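Local coordinates for protein alpha-galactosidase (Lactobacillus brevis, PDB 3MI6) that probably hydrolyses terminal, non-reducing alpha-D-galactose residues from alpha-galactosides such as galactose oligosaccharides and galactomannans, as a family 36 glycoside hydrolase, at residues Ile100-Lys114 and Ala131-Thr143. Residues are numbered along the deposited sequence; the frame is centred on the assembly and turned at random.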
loop_
_atom_site.group_PDB
_atom_site.type_symbol
_atom_site.label_atom_id
_atom_site.label_comp_id
_atom_site.label_asym_id
_atom_site.label_seq_id
_atom_site.Cartn_x
_atom_site.Cartn_y
_atom_site.Cartn_z
ATOM N N ILE D 100 -33.996 -15.830 24.121
ATOM C CA ILE D 100 -34.678 -15.586 22.865
ATOM C C ILE D 100 -35.617 -14.394 22.976
ATOM O O ILE D 100 -36.269 -14.192 23.997
ATOM C CB ILE D 100 -35.449 -16.812 22.398
ATOM C CG1 ILE D 100 -34.529 -18.026 22.388
ATOM C CG2 ILE D 100 -36.021 -16.580 21.027
ATOM C CD1 ILE D 100 -33.144 -17.739 21.873
ATOM N N THR D 101 -35.666 -13.590 21.923
ATOM C CA THR D 101 -36.568 -12.458 21.888
ATOM C C THR D 101 -37.178 -12.318 20.518
ATOM O O THR D 101 -36.469 -12.307 19.521
ATOM C CB THR D 101 -35.852 -11.166 22.249
ATOM O OG1 THR D 101 -35.632 -11.140 23.662
ATOM C CG2 THR D 101 -36.706 -9.974 21.874
ATOM N N GLU D 102 -38.498 -12.216 20.451
ATOM C CA GLU D 102 -39.135 -12.039 19.149
ATOM C C GLU D 102 -39.880 -10.726 19.037
ATOM O O GLU D 102 -41.061 -10.647 19.363
ATOM C CB GLU D 102 -40.061 -13.202 18.830
ATOM C CG GLU D 102 -39.311 -14.464 18.526
ATOM C CD GLU D 102 -40.168 -15.688 18.651
ATOM O OE1 GLU D 102 -41.402 -15.558 18.506
ATOM O OE2 GLU D 102 -39.609 -16.780 18.894
ATOM N N LEU D 103 -39.183 -9.693 18.580
ATOM C CA LEU D 103 -39.827 -8.407 18.390
ATOM C C LEU D 103 -40.873 -8.489 17.291
ATOM O O LEU D 103 -40.697 -9.202 16.294
ATOM C CB LEU D 103 -38.813 -7.324 18.063
ATOM C CG LEU D 103 -37.897 -6.946 19.218
ATOM C CD1 LEU D 103 -36.943 -5.868 18.756
ATOM C CD2 LEU D 103 -38.712 -6.478 20.411
ATOM N N THR D 104 -41.969 -7.768 17.504
ATOM C CA THR D 104 -43.042 -7.685 16.547
ATOM C C THR D 104 -43.593 -6.282 16.623
ATOM O O THR D 104 -44.087 -5.864 17.677
ATOM C CB THR D 104 -44.171 -8.629 16.901
ATOM O OG1 THR D 104 -43.682 -9.975 16.918
ATOM C CG2 THR D 104 -45.271 -8.512 15.875
ATOM N N TYR D 105 -43.501 -5.560 15.505
ATOM C CA TYR D 105 -44.026 -4.201 15.386
ATOM C C TYR D 105 -45.492 -4.117 15.805
ATOM O O TYR D 105 -46.292 -5.026 15.542
ATOM C CB TYR D 105 -43.853 -3.697 13.943
ATOM C CG TYR D 105 -44.576 -2.404 13.624
ATOM C CD1 TYR D 105 -44.021 -1.173 13.950
ATOM C CD2 TYR D 105 -45.807 -2.413 12.985
ATOM C CE1 TYR D 105 -44.675 0.018 13.655
ATOM C CE2 TYR D 105 -46.476 -1.222 12.684
ATOM C CZ TYR D 105 -45.906 -0.010 13.025
ATOM O OH TYR D 105 -46.560 1.168 12.729
ATOM N N ASP D 106 -45.840 -3.016 16.458
ATOM C CA ASP D 106 -47.216 -2.791 16.847
ATOM C C ASP D 106 -47.750 -1.460 16.313
ATOM O O ASP D 106 -48.827 -1.425 15.703
ATOM C CB ASP D 106 -47.368 -2.880 18.370
ATOM C CG ASP D 106 -48.699 -2.329 18.863
ATOM O OD1 ASP D 106 -49.756 -2.709 18.299
ATOM O OD2 ASP D 106 -48.676 -1.517 19.819
ATOM N N HIS D 107 -47.004 -0.376 16.530
ATOM C CA HIS D 107 -47.473 0.951 16.153
ATOM C C HIS D 107 -46.342 1.956 16.153
ATOM O O HIS D 107 -45.315 1.725 16.778
ATOM C CB HIS D 107 -48.551 1.428 17.127
ATOM C CG HIS D 107 -48.014 1.948 18.426
ATOM N ND1 HIS D 107 -47.758 1.132 19.508
ATOM C CD2 HIS D 107 -47.703 3.207 18.825
ATOM C CE1 HIS D 107 -47.308 1.865 20.514
ATOM N NE2 HIS D 107 -47.265 3.128 20.126
ATOM N N TYR D 108 -46.546 3.084 15.478
ATOM C CA TYR D 108 -45.554 4.152 15.456
ATOM C C TYR D 108 -46.178 5.486 15.830
ATOM O O TYR D 108 -47.392 5.636 15.820
ATOM C CB TYR D 108 -44.918 4.268 14.071
ATOM C CG TYR D 108 -45.724 5.103 13.099
ATOM C CD1 TYR D 108 -46.571 4.511 12.182
ATOM C CD2 TYR D 108 -45.639 6.487 13.106
ATOM C CE1 TYR D 108 -47.305 5.274 11.302
ATOM C CE2 TYR D 108 -46.368 7.247 12.238
ATOM C CZ TYR D 108 -47.197 6.635 11.336
ATOM O OH TYR D 108 -47.932 7.392 10.465
ATOM N N GLN D 109 -45.334 6.464 16.124
ATOM C CA GLN D 109 -45.787 7.814 16.434
ATOM C C GLN D 109 -44.820 8.855 15.845
ATOM O O GLN D 109 -43.615 8.627 15.818
ATOM C CB GLN D 109 -45.886 7.962 17.942
ATOM C CG GLN D 109 -46.308 9.319 18.430
ATOM C CD GLN D 109 -46.448 9.335 19.943
ATOM O OE1 GLN D 109 -45.799 8.546 20.642
ATOM N NE2 GLN D 109 -47.291 10.235 20.459
ATOM N N LEU D 110 -45.343 9.982 15.364
ATOM C CA LEU D 110 -44.517 11.034 14.752
ATOM C C LEU D 110 -44.693 12.361 15.483
ATOM O O LEU D 110 -45.777 12.932 15.491
ATOM C CB LEU D 110 -44.881 11.221 13.276
ATOM C CG LEU D 110 -43.785 11.508 12.233
ATOM C CD1 LEU D 110 -44.361 12.322 11.082
ATOM C CD2 LEU D 110 -42.570 12.218 12.822
ATOM N N LEU D 111 -43.625 12.854 16.100
ATOM C CA LEU D 111 -43.706 14.084 16.872
ATOM C C LEU D 111 -43.014 15.192 16.119
ATOM O O LEU D 111 -42.401 14.964 15.086
ATOM C CB LEU D 111 -43.048 13.918 18.248
ATOM C CG LEU D 111 -43.550 12.786 19.158
ATOM C CD1 LEU D 111 -42.543 12.465 20.278
ATOM C CD2 LEU D 111 -44.945 13.094 19.723
ATOM N N THR D 112 -43.119 16.400 16.645
ATOM C CA THR D 112 -42.425 17.529 16.071
ATOM C C THR D 112 -41.348 17.995 17.036
ATOM O O THR D 112 -41.506 17.920 18.263
ATOM C CB THR D 112 -43.391 18.670 15.746
ATOM O OG1 THR D 112 -44.006 18.414 14.476
ATOM C CG2 THR D 112 -42.653 20.008 15.687
ATOM N N GLY D 113 -40.241 18.459 16.468
ATOM C CA GLY D 113 -39.096 18.876 17.253
ATOM C C GLY D 113 -38.439 17.686 17.921
ATOM O O GLY D 113 -38.426 16.577 17.386
ATOM N N LYS D 114 -37.912 17.925 19.113
ATOM C CA LYS D 114 -37.168 16.916 19.834
ATOM C C LYS D 114 -37.017 17.396 21.280
ATOM O O LYS D 114 -36.560 18.509 21.525
ATOM C CB LYS D 114 -35.808 16.699 19.143
ATOM C CG LYS D 114 -34.787 15.846 19.904
ATOM C CD LYS D 114 -35.220 14.393 20.016
ATOM C CE LYS D 114 -34.087 13.487 20.495
ATOM N NZ LYS D 114 -33.695 13.746 21.886
ATOM N N ALA D 131 -36.819 19.905 13.005
ATOM C CA ALA D 131 -36.551 18.545 13.476
ATOM C C ALA D 131 -37.836 17.770 13.704
ATOM O O ALA D 131 -38.901 18.347 13.877
ATOM C CB ALA D 131 -35.695 18.544 14.733
ATOM N N GLN D 132 -37.724 16.451 13.695
ATOM C CA GLN D 132 -38.861 15.567 13.877
ATOM C C GLN D 132 -38.403 14.341 14.665
ATOM O O GLN D 132 -37.271 13.895 14.514
ATOM C CB GLN D 132 -39.417 15.123 12.518
ATOM C CG GLN D 132 -39.854 16.241 11.576
ATOM C CD GLN D 132 -40.638 15.716 10.372
ATOM O OE1 GLN D 132 -41.864 15.762 10.356
ATOM N NE2 GLN D 132 -39.930 15.206 9.368
ATOM N N THR D 133 -39.267 13.794 15.512
ATOM C CA THR D 133 -38.925 12.560 16.204
ATOM C C THR D 133 -39.921 11.485 15.813
ATOM O O THR D 133 -41.123 11.686 15.918
ATOM C CB THR D 133 -38.908 12.720 17.747
ATOM O OG1 THR D 133 -38.180 13.889 18.115
ATOM C CG2 THR D 133 -38.259 11.521 18.406
ATOM N N LEU D 134 -39.398 10.357 15.344
ATOM C CA LEU D 134 -40.181 9.189 14.968
ATOM C C LEU D 134 -39.956 8.140 16.042
ATOM O O LEU D 134 -38.810 7.830 16.361
ATOM C CB LEU D 134 -39.692 8.649 13.623
ATOM C CG LEU D 134 -40.325 7.346 13.119
ATOM C CD1 LEU D 134 -41.761 7.566 12.686
ATOM C CD2 LEU D 134 -39.539 6.735 11.984
ATOM N N VAL D 135 -41.032 7.608 16.618
ATOM C CA VAL D 135 -40.912 6.564 17.630
ATOM C C VAL D 135 -41.562 5.282 17.146
ATOM O O VAL D 135 -42.759 5.242 16.920
ATOM C CB VAL D 135 -41.578 6.953 18.953
ATOM C CG1 VAL D 135 -41.325 5.875 19.998
ATOM C CG2 VAL D 135 -41.081 8.288 19.427
ATOM N N VAL D 136 -40.778 4.225 17.002
ATOM C CA VAL D 136 -41.291 2.998 16.417
ATOM C C VAL D 136 -41.324 1.886 17.451
ATOM O O VAL D 136 -40.294 1.293 17.768
ATOM C CB VAL D 136 -40.445 2.561 15.200
ATOM C CG1 VAL D 136 -40.940 1.242 14.651
ATOM C CG2 VAL D 136 -40.492 3.616 14.130
ATOM N N SER D 137 -42.519 1.588 17.957
ATOM C CA SER D 137 -42.672 0.681 19.092
ATOM C C SER D 137 -42.922 -0.771 18.678
ATOM O O SER D 137 -43.650 -1.037 17.733
ATOM C CB SER D 137 -43.783 1.187 20.011
ATOM O OG SER D 137 -43.563 2.542 20.370
ATOM N N PHE D 138 -42.288 -1.700 19.386
ATOM C CA PHE D 138 -42.469 -3.124 19.133
ATOM C C PHE D 138 -42.885 -3.810 20.431
ATOM O O PHE D 138 -42.831 -3.213 21.504
ATOM C CB PHE D 138 -41.164 -3.765 18.636
ATOM C CG PHE D 138 -40.612 -3.158 17.369
ATOM C CD1 PHE D 138 -40.055 -1.887 17.373
ATOM C CD2 PHE D 138 -40.617 -3.873 16.181
ATOM C CE1 PHE D 138 -39.547 -1.341 16.214
ATOM C CE2 PHE D 138 -40.106 -3.327 15.031
ATOM C CZ PHE D 138 -39.576 -2.064 15.049
ATOM N N ASN D 139 -43.293 -5.071 20.327
ATOM C CA ASN D 139 -43.589 -5.895 21.487
ATOM C C ASN D 139 -43.024 -7.274 21.241
ATOM O O ASN D 139 -43.079 -7.792 20.122
ATOM C CB ASN D 139 -45.104 -6.023 21.723
ATOM C CG ASN D 139 -45.739 -4.740 22.247
ATOM O OD1 ASN D 139 -46.635 -4.174 21.613
ATOM N ND2 ASN D 139 -45.287 -4.286 23.411
ATOM N N ASP D 140 -42.494 -7.868 22.298
ATOM C CA ASP D 140 -42.016 -9.236 22.270
ATOM C C ASP D 140 -43.152 -10.253 22.497
ATOM O O ASP D 140 -43.807 -10.259 23.552
ATOM C CB ASP D 140 -40.943 -9.396 23.340
ATOM C CG ASP D 140 -40.364 -10.791 23.382
ATOM O OD1 ASP D 140 -40.232 -11.423 22.298
ATOM O OD2 ASP D 140 -40.025 -11.238 24.506
ATOM N N ARG D 141 -43.376 -11.108 21.502
ATOM C CA ARG D 141 -44.330 -12.212 21.615
ATOM C C ARG D 141 -44.005 -13.186 22.755
ATOM O O ARG D 141 -44.867 -13.950 23.186
ATOM C CB ARG D 141 -44.401 -13.003 20.304
ATOM C CG ARG D 141 -44.802 -12.176 19.089
ATOM C CD ARG D 141 -45.148 -13.059 17.894
ATOM N NE ARG D 141 -43.971 -13.669 17.281
ATOM C CZ ARG D 141 -43.533 -13.368 16.062
ATOM N NH1 ARG D 141 -44.186 -12.466 15.330
ATOM N NH2 ARG D 141 -42.456 -13.974 15.567
ATOM N N ILE D 142 -42.763 -13.172 23.230
ATOM C CA ILE D 142 -42.333 -14.126 24.246
ATOM C C ILE D 142 -42.401 -13.604 25.688
ATOM O O ILE D 142 -42.761 -14.347 26.600
ATOM C CB ILE D 142 -40.902 -14.652 23.974
ATOM C CG1 ILE D 142 -40.835 -15.357 22.621
ATOM C CG2 ILE D 142 -40.467 -15.590 25.076
ATOM C CD1 ILE D 142 -39.504 -16.020 22.342
ATOM N N THR D 143 -42.059 -12.343 25.914
ATOM C CA THR D 143 -41.940 -11.884 27.291
ATOM C C THR D 143 -42.832 -10.704 27.593
ATOM O O THR D 143 -43.036 -10.368 28.756
ATOM C CB THR D 143 -40.490 -11.505 27.653
ATOM O OG1 THR D 143 -40.138 -10.270 27.009
ATOM C CG2 THR D 143 -39.530 -12.603 27.223
#
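The backbones of Tyr105 and Phe138 pair where the antiparallel register shifts, but their side chains diverge, a worked example of how a beta bulge redirects side chains. Leu103 to Tyr105 pair with Asp140 to Phe138, but His107 pairs with Ser137, so Asp106 is the extra residue; its N still donates to Ser137 O. Phe138 CD2 lies 3.4 Å from Tyr105 N, and the tyrosine ring, with CG anti to the backbone N (chi1 170°), meets Val136 CG1 at its edge, 4.0 Å from CD1. On the face that carries Gln109 and Val135, His107 takes the cramped rotamer between backbone N and carbonyl carbon (chi1 79°), which lays the imidazole across Ser137. Ser137 CB sits over one ring face in a CH-pi contact, 3.6 Å from His107 CE1, while Asp106 OD2 accepts a bond from His107 ND1 at 2.8 Å, nearly in the ring plane, and so limits the ring's rotation.

Both ends are fastened by side chains. Glu102 N donates to Asp140 OD1 (2.7 Å), approaching from the syn side but tilted out of the carboxylate plane. Arg141 crosses Glu102 at about a right angle: Glu102 OE1 lies at the guanidinium edge, 3.4 Å from Arg141 NE, in a salt bridge with a weak hydrogen bond, carboxylate and guanidinium planes 64° apart. At the far end Thr133 OG1 donates to a lone pair of Gly113 O at 2.8 Å.

Glu102 OE2 forms a salt bridge with Lys82 and accepts a hydrogen bond from Thr439 N of a second subunit, whose Ser438 packs on Ile142. Within the N-terminal beta domain, strand 103-112 is outermost in its sheet within this chain; strand 132-140 lies between it and strand 146-154, and strand 19-25 packs against Leu134, Val136 and Phe138.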